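Local coordinates for UPF0141 protein yjdB (Campylobacter jejuni subsp. jejuni HB93-13, PDB 4TN0) that probably transfers phosphoethanolamine to acceptor molecules in the periplasm, using a zinc-dependent catalytic domain of the alkaline phosphatase-like fold, at residues A[1-6]-A[85-90]; A[19-24]-A[149-154]. All coordinates share one frame; numbering follows the deposited sequence.

Contact 1 (A[1-6]-A[85-90])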
ATOM      1  N   MET A   1      -4.845 -27.084 -10.181  1.00 68.28           N
ATOM      2  CA  MET A   1      -3.540 -27.252  -9.546  1.00 69.72           C
ATOM      3  C   MET A   1      -3.200 -26.031  -8.691  1.00 62.19           C
ATOM      4  O   MET A   1      -3.322 -24.910  -9.163  1.00 68.39           O
ATOM      5  CB  MET A   1      -2.450 -27.416 -10.613  1.00 72.59           C
ATOM      6  CG  MET A   1      -2.690 -28.504 -11.666  1.00 82.27           C
ATOM      7  SD  MET A   1      -2.464 -27.890 -13.375  1.00102.47           S
ATOM      8  CE  MET A   1      -4.152 -27.539 -13.902  1.00 74.04           C
ATOM      9  N   PHE A   2      -2.763 -26.222  -7.450  1.00 64.18           N
ATOM     10  CA  PHE A   2      -2.252 -25.087  -6.679  1.00 56.49           C
ATOM     11  C   PHE A   2      -0.732 -25.187  -6.576  1.00 58.19           C
ATOM     12  O   PHE A   2      -0.212 -25.920  -5.740  1.00 58.38           O
ATOM     13  CB  PHE A   2      -2.866 -25.016  -5.283  1.00 59.35           C
ATOM     14  CG  PHE A   2      -2.431 -23.804  -4.499  1.00 55.25           C
ATOM     15  CD1 PHE A   2      -1.497 -23.920  -3.479  1.00 55.09           C
ATOM     16  CD2 PHE A   2      -2.921 -22.544  -4.809  1.00 51.76           C
ATOM     17  CE1 PHE A   2      -1.081 -22.801  -2.766  1.00 51.06           C
ATOM     18  CE2 PHE A   2      -2.516 -21.425  -4.099  1.00 49.67           C
ATOM     19  CZ  PHE A   2      -1.597 -21.552  -3.079  1.00 52.02           C
ATOM     20  N   LYS A   3      -0.030 -24.387  -7.370  1.00 55.21           N
ATOM     21  CA  LYS A   3       1.421 -24.434  -7.449  1.00 50.68           C
ATOM     22  C   LYS A   3       2.063 -23.764  -6.238  1.00 54.49           C
ATOM     23  O   LYS A   3       1.609 -22.718  -5.792  1.00 51.72           O
ATOM     24  CB  LYS A   3       1.879 -23.756  -8.741  1.00 54.62           C
ATOM     25  CG  LYS A   3       3.371 -23.696  -8.984  1.00 57.52           C
ATOM     26  CD  LYS A   3       3.630 -23.124 -10.387  1.00 59.10           C
ATOM     27  CE  LYS A   3       5.013 -23.490 -10.895  1.00 57.56           C
ATOM     28  NZ  LYS A   3       5.179 -23.155 -12.329  1.00 58.90           N
ATOM     29  N   THR A   4       3.112 -24.383  -5.699  1.00 57.54           N
ATOM     30  CA  THR A   4       3.883 -23.785  -4.616  1.00 53.75           C
ATOM     31  C   THR A   4       5.074 -23.081  -5.238  1.00 56.41           C
ATOM     32  O   THR A   4       5.509 -23.448  -6.334  1.00 58.64           O
ATOM     33  CB  THR A   4       4.379 -24.835  -3.580  1.00 58.48           C
ATOM     34  OG1 THR A   4       5.205 -25.816  -4.227  1.00 59.20           O
ATOM     35  CG2 THR A   4       3.213 -25.526  -2.900  1.00 57.76           C
ATOM     36  N   ILE A   5       5.595 -22.059  -4.572  1.00 52.47           N
ATOM     37  CA  ILE A   5       6.746 -21.359  -5.121  1.00 52.83           C
ATOM     38  C   ILE A   5       7.807 -21.190  -4.064  1.00 50.48           C
ATOM     39  O   ILE A   5       7.528 -21.362  -2.877  1.00 50.04           O
ATOM     40  CB  ILE A   5       6.387 -19.967  -5.689  1.00 54.88           C
ATOM     41  CG1 ILE A   5       5.944 -19.025  -4.567  1.00 49.78           C
ATOM     42  CG2 ILE A   5       5.332 -20.068  -6.785  1.00 50.47           C
ATOM     43  CD1 ILE A   5       6.030 -17.560  -4.975  1.00 46.41           C
ATOM     44  N   ALA A   6       9.005 -20.804  -4.501  1.00 47.01           N
ATOM     45  CA  ALA A   6      10.136 -20.632  -3.601  1.00 53.06           C
ATOM     46  C   ALA A   6      10.256 -21.833  -2.656  1.00 53.67           C
ATOM     47  O   ALA A   6      10.272 -21.684  -1.432  1.00 53.43           O
ATOM     48  CB  ALA A   6       9.984 -19.338  -2.808  1.00 54.73           C
ATOM     49  N   GLU A  85      -3.015 -17.459 -13.098  1.00 49.01           N
ATOM     50  CA  GLU A  85      -2.046 -18.121 -12.243  1.00 45.58           C
ATOM     51  C   GLU A  85      -2.716 -18.384 -10.913  1.00 47.68           C
ATOM     52  O   GLU A  85      -3.591 -17.631 -10.494  1.00 44.58           O
ATOM     53  CB  GLU A  85      -0.763 -17.301 -12.089  1.00 44.88           C
ATOM     54  CG  GLU A  85      -0.762 -16.252 -11.003  1.00 46.92           C
ATOM     55  CD  GLU A  85       0.545 -15.466 -10.992  1.00 51.68           C
ATOM     56  OE1 GLU A  85       1.142 -15.261 -12.090  1.00 44.61           O
ATOM     57  OE2 GLU A  85       0.971 -15.064  -9.880  1.00 51.10           O
ATOM     58  N   PHE A  86      -2.357 -19.510 -10.307  1.00 48.78           N
ATOM     59  CA  PHE A  86      -2.966 -19.955  -9.070  1.00 50.72           C
ATOM     60  C   PHE A  86      -1.876 -20.644  -8.217  1.00 53.48           C
ATOM     61  O   PHE A  86      -1.638 -21.858  -8.330  1.00 46.78           O
ATOM     62  CB  PHE A  86      -4.134 -20.894  -9.367  1.00 50.29           C
ATOM     63  CG  PHE A  86      -4.899 -21.325  -8.143  1.00 55.10           C
ATOM     64  CD1 PHE A  86      -5.268 -20.389  -7.178  1.00 55.84           C
ATOM     65  CD2 PHE A  86      -5.276 -22.647  -7.968  1.00 51.46           C
ATOM     66  CE1 PHE A  86      -5.987 -20.770  -6.047  1.00 59.13           C
ATOM     67  CE2 PHE A  86      -5.999 -23.039  -6.838  1.00 55.05           C
ATOM     68  CZ  PHE A  86      -6.350 -22.100  -5.876  1.00 54.68           C
ATOM     69  N   GLN A  87      -1.203 -19.849  -7.392  1.00 50.52           N
ATOM     70  CA  GLN A  87       0.018 -20.278  -6.731  1.00 48.94           C
ATOM     71  C   GLN A  87       0.288 -19.454  -5.474  1.00 50.16           C
ATOM     72  O   GLN A  87      -0.384 -18.462  -5.231  1.00 52.71           O
ATOM     73  CB  GLN A  87       1.198 -20.155  -7.689  1.00 46.28           C
ATOM     74  CG  GLN A  87       1.588 -18.712  -7.932  1.00 49.24           C
ATOM     75  CD  GLN A  87       2.413 -18.529  -9.178  1.00 46.22           C
ATOM     76  OE1 GLN A  87       2.187 -19.192 -10.196  1.00 46.12           O
ATOM     77  NE2 GLN A  87       3.375 -17.621  -9.112  1.00 42.63           N
ATOM     78  N   GLU A  88       1.293 -19.851  -4.699  1.00 53.72           N
ATOM     79  CA  GLU A  88       1.660 -19.137  -3.475  1.00 49.89           C
ATOM     80  C   GLU A  88       2.124 -17.716  -3.790  1.00 42.32           C
ATOM     81  O   GLU A  88       2.648 -17.459  -4.869  1.00 49.47           O
ATOM     82  CB  GLU A  88       2.775 -19.893  -2.716  1.00 45.44           C
ATOM     83  CG  GLU A  88       2.369 -21.257  -2.150  1.00 52.74           C
ATOM     84  CD  GLU A  88       3.515 -21.992  -1.446  1.00 55.93           C
ATOM     85  OE1 GLU A  88       4.645 -22.015  -1.993  1.00 55.24           O
ATOM     86  OE2 GLU A  88       3.283 -22.557  -0.354  1.00 58.36           O
ATOM     87  N   ASN A  89       1.963 -16.804  -2.838  1.00 38.77           N
ATOM     88  CA  ASN A  89       2.409 -15.428  -3.030  1.00 44.01           C
ATOM     89  C   ASN A  89       3.440 -15.103  -1.959  1.00 41.19           C
ATOM     90  O   ASN A  89       3.785 -15.962  -1.165  1.00 47.00           O
ATOM     91  CB  ASN A  89       1.216 -14.433  -2.979  1.00 38.67           C
ATOM     92  CG  ASN A  89       0.441 -14.484  -1.638  1.00 45.23           C
ATOM     93  OD1 ASN A  89       0.961 -14.089  -0.590  1.00 43.27           O
ATOM     94  ND2 ASN A  89      -0.801 -14.969  -1.677  1.00 39.85           N
ATOM     95  N   ALA A  90       3.930 -13.870  -1.932  1.00 43.72           N
ATOM     96  CA  ALA A  90       4.902 -13.456  -0.921  1.00 44.54           C
ATOM     97  C   ALA A  90       4.453 -13.760   0.524  1.00 49.05           C
ATOM     98  O   ALA A  90       5.269 -14.121   1.362  1.00 51.78           O
ATOM     99  CB  ALA A  90       5.196 -11.982  -1.065  1.00 43.38           C
TER

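Contact 2 (A[19-24]-A[149-154])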
ATOM      1  N   LEU A  19       9.272  -5.864  13.103  1.00 67.91           N
ATOM      2  CA  LEU A  19       7.852  -5.619  12.814  1.00 66.03           C
ATOM      3  C   LEU A  19       7.639  -4.791  11.554  1.00 58.02           C
ATOM      4  O   LEU A  19       7.958  -3.601  11.539  1.00 58.42           O
ATOM      5  CB  LEU A  19       7.179  -4.914  13.996  1.00 65.26           C
ATOM      6  CG  LEU A  19       5.739  -4.443  13.769  1.00 60.72           C
ATOM      7  CD1 LEU A  19       4.844  -5.592  13.330  1.00 59.17           C
ATOM      8  CD2 LEU A  19       5.177  -3.759  15.015  1.00 61.02           C
ATOM      9  N   LEU A  20       7.049  -5.396  10.526  1.00 54.43           N
ATOM     10  CA  LEU A  20       6.705  -4.643   9.317  1.00 58.08           C
ATOM     11  C   LEU A  20       5.179  -4.488   9.218  1.00 50.62           C
ATOM     12  O   LEU A  20       4.431  -5.465   9.300  1.00 51.69           O
ATOM     13  CB  LEU A  20       7.271  -5.311   8.050  1.00 48.28           C
ATOM     14  CG  LEU A  20       6.959  -4.598   6.726  1.00 51.01           C
ATOM     15  CD1 LEU A  20       7.512  -3.188   6.768  1.00 50.22           C
ATOM     16  CD2 LEU A  20       7.497  -5.337   5.499  1.00 43.86           C
ATOM     17  N   VAL A  21       4.736  -3.242   9.093  1.00 44.78           N
ATOM     18  CA  VAL A  21       3.329  -2.951   8.822  1.00 49.72           C
ATOM     19  C   VAL A  21       3.217  -2.549   7.355  1.00 44.97           C
ATOM     20  O   VAL A  21       3.776  -1.530   6.931  1.00 41.74           O
ATOM     21  CB  VAL A  21       2.753  -1.826   9.740  1.00 51.75           C
ATOM     22  CG1 VAL A  21       1.370  -1.410   9.272  1.00 51.19           C
ATOM     23  CG2 VAL A  21       2.698  -2.265  11.217  1.00 42.25           C
ATOM     24  N   LEU A  22       2.548  -3.400   6.579  1.00 43.16           N
ATOM     25  CA  LEU A  22       2.342  -3.166   5.147  1.00 41.45           C
ATOM     26  C   LEU A  22       0.943  -2.618   4.932  1.00 43.27           C
ATOM     27  O   LEU A  22      -0.047  -3.301   5.197  1.00 47.26           O
ATOM     28  CB  LEU A  22       2.514  -4.457   4.353  1.00 35.33           C
ATOM     29  CG  LEU A  22       2.309  -4.407   2.846  1.00 36.13           C
ATOM     30  CD1 LEU A  22       3.367  -3.535   2.185  1.00 37.15           C
ATOM     31  CD2 LEU A  22       2.348  -5.811   2.284  1.00 42.93           C
ATOM     32  N   VAL A  23       0.830  -1.394   4.461  1.00 41.50           N
ATOM     33  CA  VAL A  23      -0.509  -0.883   4.234  1.00 46.55           C
ATOM     34  C   VAL A  23      -0.834  -0.858   2.742  1.00 41.60           C
ATOM     35  O   VAL A  23      -0.223  -0.106   1.977  1.00 41.26           O
ATOM     36  CB  VAL A  23      -0.701   0.516   4.840  1.00 45.77           C
ATOM     37  CG1 VAL A  23      -2.124   0.989   4.591  1.00 43.94           C
ATOM     38  CG2 VAL A  23      -0.453   0.458   6.333  1.00 46.32           C
ATOM     39  N   VAL A  24      -1.782  -1.711   2.342  1.00 40.84           N
ATOM     40  CA  VAL A  24      -2.293  -1.738   0.969  1.00 42.79           C
ATOM     41  C   VAL A  24      -3.459  -0.760   0.805  1.00 37.99           C
ATOM     42  O   VAL A  24      -4.569  -0.967   1.315  1.00 35.08           O
ATOM     43  CB  VAL A  24      -2.753  -3.150   0.554  1.00 40.64           C
ATOM     44  CG1 VAL A  24      -3.368  -3.138  -0.854  1.00 30.59           C
ATOM     45  CG2 VAL A  24      -1.605  -4.146   0.669  1.00 35.80           C
ATOM     46  N   ILE A 149       2.273  -7.381   9.531  1.00 49.34           N
ATOM     47  CA  ILE A 149       0.866  -7.049   9.635  1.00 48.30           C
ATOM     48  C   ILE A 149       0.413  -6.286   8.399  1.00 47.94           C
ATOM     49  O   ILE A 149       0.954  -5.218   8.068  1.00 49.43           O
ATOM     50  CB  ILE A 149       0.590  -6.210  10.898  1.00 52.37           C
ATOM     51  CG1 ILE A 149       1.176  -6.933  12.130  1.00 47.60           C
ATOM     52  CG2 ILE A 149      -0.915  -5.938  11.034  1.00 39.66           C
ATOM     53  CD1 ILE A 149       0.945  -6.238  13.459  1.00 45.71           C
ATOM     54  N   VAL A 150      -0.559  -6.849   7.690  1.00 49.63           N
ATOM     55  CA  VAL A 150      -1.109  -6.165   6.522  1.00 45.57           C
ATOM     56  C   VAL A 150      -2.415  -5.453   6.878  1.00 46.77           C
ATOM     57  O   VAL A 150      -3.329  -6.041   7.475  1.00 45.96           O
ATOM     58  CB  VAL A 150      -1.362  -7.126   5.350  1.00 45.67           C
ATOM     59  CG1 VAL A 150      -1.927  -6.347   4.163  1.00 44.06           C
ATOM     60  CG2 VAL A 150      -0.071  -7.850   4.944  1.00 38.34           C
ATOM     61  N   LEU A 151      -2.468  -4.163   6.567  1.00 45.22           N
ATOM     62  CA  LEU A 151      -3.716  -3.436   6.663  1.00 45.17           C
ATOM     63  C   LEU A 151      -4.153  -3.056   5.243  1.00 44.90           C
ATOM     64  O   LEU A 151      -3.440  -2.318   4.544  1.00 37.23           O
ATOM     65  CB  LEU A 151      -3.564  -2.197   7.544  1.00 46.50           C
ATOM     66  CG  LEU A 151      -2.977  -2.455   8.938  1.00 51.70           C
ATOM     67  CD1 LEU A 151      -2.807  -1.150   9.719  1.00 44.13           C
ATOM     68  CD2 LEU A 151      -3.790  -3.475   9.713  1.00 48.95           C
ATOM     69  N   HIS A 152      -5.322  -3.561   4.836  1.00 42.59           N
ATOM     70  CA  HIS A 152      -5.891  -3.306   3.508  1.00 36.89           C
ATOM     71  C   HIS A 152      -7.011  -2.261   3.641  1.00 39.48           C
ATOM     72  O   HIS A 152      -8.079  -2.542   4.202  1.00 38.39           O
ATOM     73  CB  HIS A 152      -6.432  -4.604   2.887  1.00 37.49           C
ATOM     74  CG  HIS A 152      -6.850  -4.479   1.447  1.00 40.63           C
ATOM     75  ND1 HIS A 152      -7.645  -5.417   0.819  1.00 37.52           N
ATOM     76  CD2 HIS A 152      -6.576  -3.539   0.510  1.00 35.75           C
ATOM     77  CE1 HIS A 152      -7.863  -5.050  -0.427  1.00 31.31           C
ATOM     78  NE2 HIS A 152      -7.223  -3.917  -0.643  1.00 38.63           N
ATOM     79  N   LEU A 153      -6.742  -1.062   3.127  1.00 35.00           N
ATOM     80  CA  LEU A 153      -7.651   0.073   3.232  1.00 36.75           C
ATOM     81  C   LEU A 153      -8.803   0.074   2.229  1.00 38.61           C
ATOM     82  O   LEU A 153      -8.692  -0.465   1.129  1.00 39.95           O
ATOM     83  CB  LEU A 153      -6.871   1.372   3.052  1.00 38.83           C
ATOM     84  CG  LEU A 153      -5.634   1.573   3.922  1.00 38.63           C
ATOM     85  CD1 LEU A 153      -5.044   2.955   3.646  1.00 38.48           C
ATOM     86  CD2 LEU A 153      -5.984   1.396   5.393  1.00 36.97           C
ATOM     87  N   GLN A 154      -9.910   0.690   2.621  1.00 37.31           N
ATOM     88  CA  GLN A 154     -10.927   1.128   1.675  1.00 34.86           C
ATOM     89  C   GLN A 154     -10.403   2.416   1.005  1.00 37.51           C
ATOM     90  O   GLN A 154     -10.720   2.710  -0.164  1.00 34.40           O
ATOM     91  CB  GLN A 154     -12.267   1.362   2.385  1.00 35.72           C
ATOM     92  CG  GLN A 154     -13.477   1.646   1.487  1.00 41.06           C
ATOM     93  CD  GLN A 154     -14.005   0.437   0.703  1.00 42.17           C
ATOM     94  OE1 GLN A 154     -13.284  -0.511   0.400  1.00 39.18           O
ATOM     95  NE2 GLN A 154     -15.282   0.491   0.356  1.00 49.00           N
TER

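Contact 1 (A[1-6]-A[85-90])
With CG anti to the backbone N in both residues (chi1 -176° in Phe2, -175° in Phe86), the two phenyl rings swing to meet as a T-shaped pair at one end of a single beta bridge between Lys3 and Gln87. Phe2 presents its edge: CD2 lies over the centre of the Phe86 ring, 3.6 Å from Phe86 CZ, and the planes stand 73° apart. Arg117 also touches Phe2, which is partly exposed, while Phe86 lies exposed at the surface. The bridge has one bond on each side of Gln87, Lys3 N to Phe86 O and Glu88 N to Lys3 O, both 3.1 Å. Lys3 suits this exposed position because the bridge sets its CB beside Gln87 CB, while the extended chain carries the ammonium away. Glu88, with CG beside its backbone N, runs alongside the Thr4 side chain, its CG packing on Phe2 CE1 at 3.8 Å. A carboxylate fits here because it meets a backbone N-H and a cation together: Lys96 forms a salt bridge with Glu88 OE1 and a hydrogen bond with Ile5 O, which probably eases the close approach of these two oxygens. Glu88 OE1 takes the Ile5 N-H at 2.7 Å through its anti lone pair.

Contact 2 (A[19-24]-A[149-154])
Strands 18-24 and 146-152 run parallel in the central mixed sheet of the alkaline phosphatase-like fold, and five backbone hydrogen bonds satisfy the facing groups in turn. Ile149 N gives to Leu20 O at 2.9 Å, the straightest of the five (168°). Ile149 O then accepts from Leu22 N, Leu22 O from Leu151 N, and Leu151 O from Val24 N at 2.8 Å, the most bent at 137°. Just past the end of strand 146-152, Leu153 N still donates to Val24 O at 2.8 Å. That carbonyl also lies at the edge of the His152 imidazole, 3.4 Å from CD2, while Val24 CG1 touches the same carbon. His152 ND1 is bonded to Asp105, which probably sets the ring's orientation; the His152 side chain lies about 7 Å from the bound zinc. Apart from His152, the aliphatic side chains on both faces bring no polar group to be satisfied: Val23 CG1 meets Leu153 CG at 3.6 Å, and Leu22 CD2 lies beside Val150 CG2 on the other face. Strand 218-224 bonds Leu19 and Val21 along the other edge of 18-24, strand 100-105 adjoins 146-152 on its far side, with Phe104 and Trp103 touching its side chains, and Phe73 and Leu69 of helix 68-73 cover Leu22, Val24 and His152.

Overall arrangement
Contact 2 belongs to the core, all its touching residues being buried, whereas contact 1 is a surface contact that joins two loops, one at the N-terminus and one leading into helix 90-96. They share no segment; their centres lie 22 Å apart and their nearest atoms about 8 Å. Along the chain they interleave, since 19-24 falls between 1-6 and 85-90, and 149-154 follows both. The buried areas are similar, 489 and 500 Å², but the chemistry differs. In the sheet, repeated main-chain bonds and aliphatic packing do the work; at the surface, a lone bridge is supplemented by an aromatic pair and a charged carboxylate.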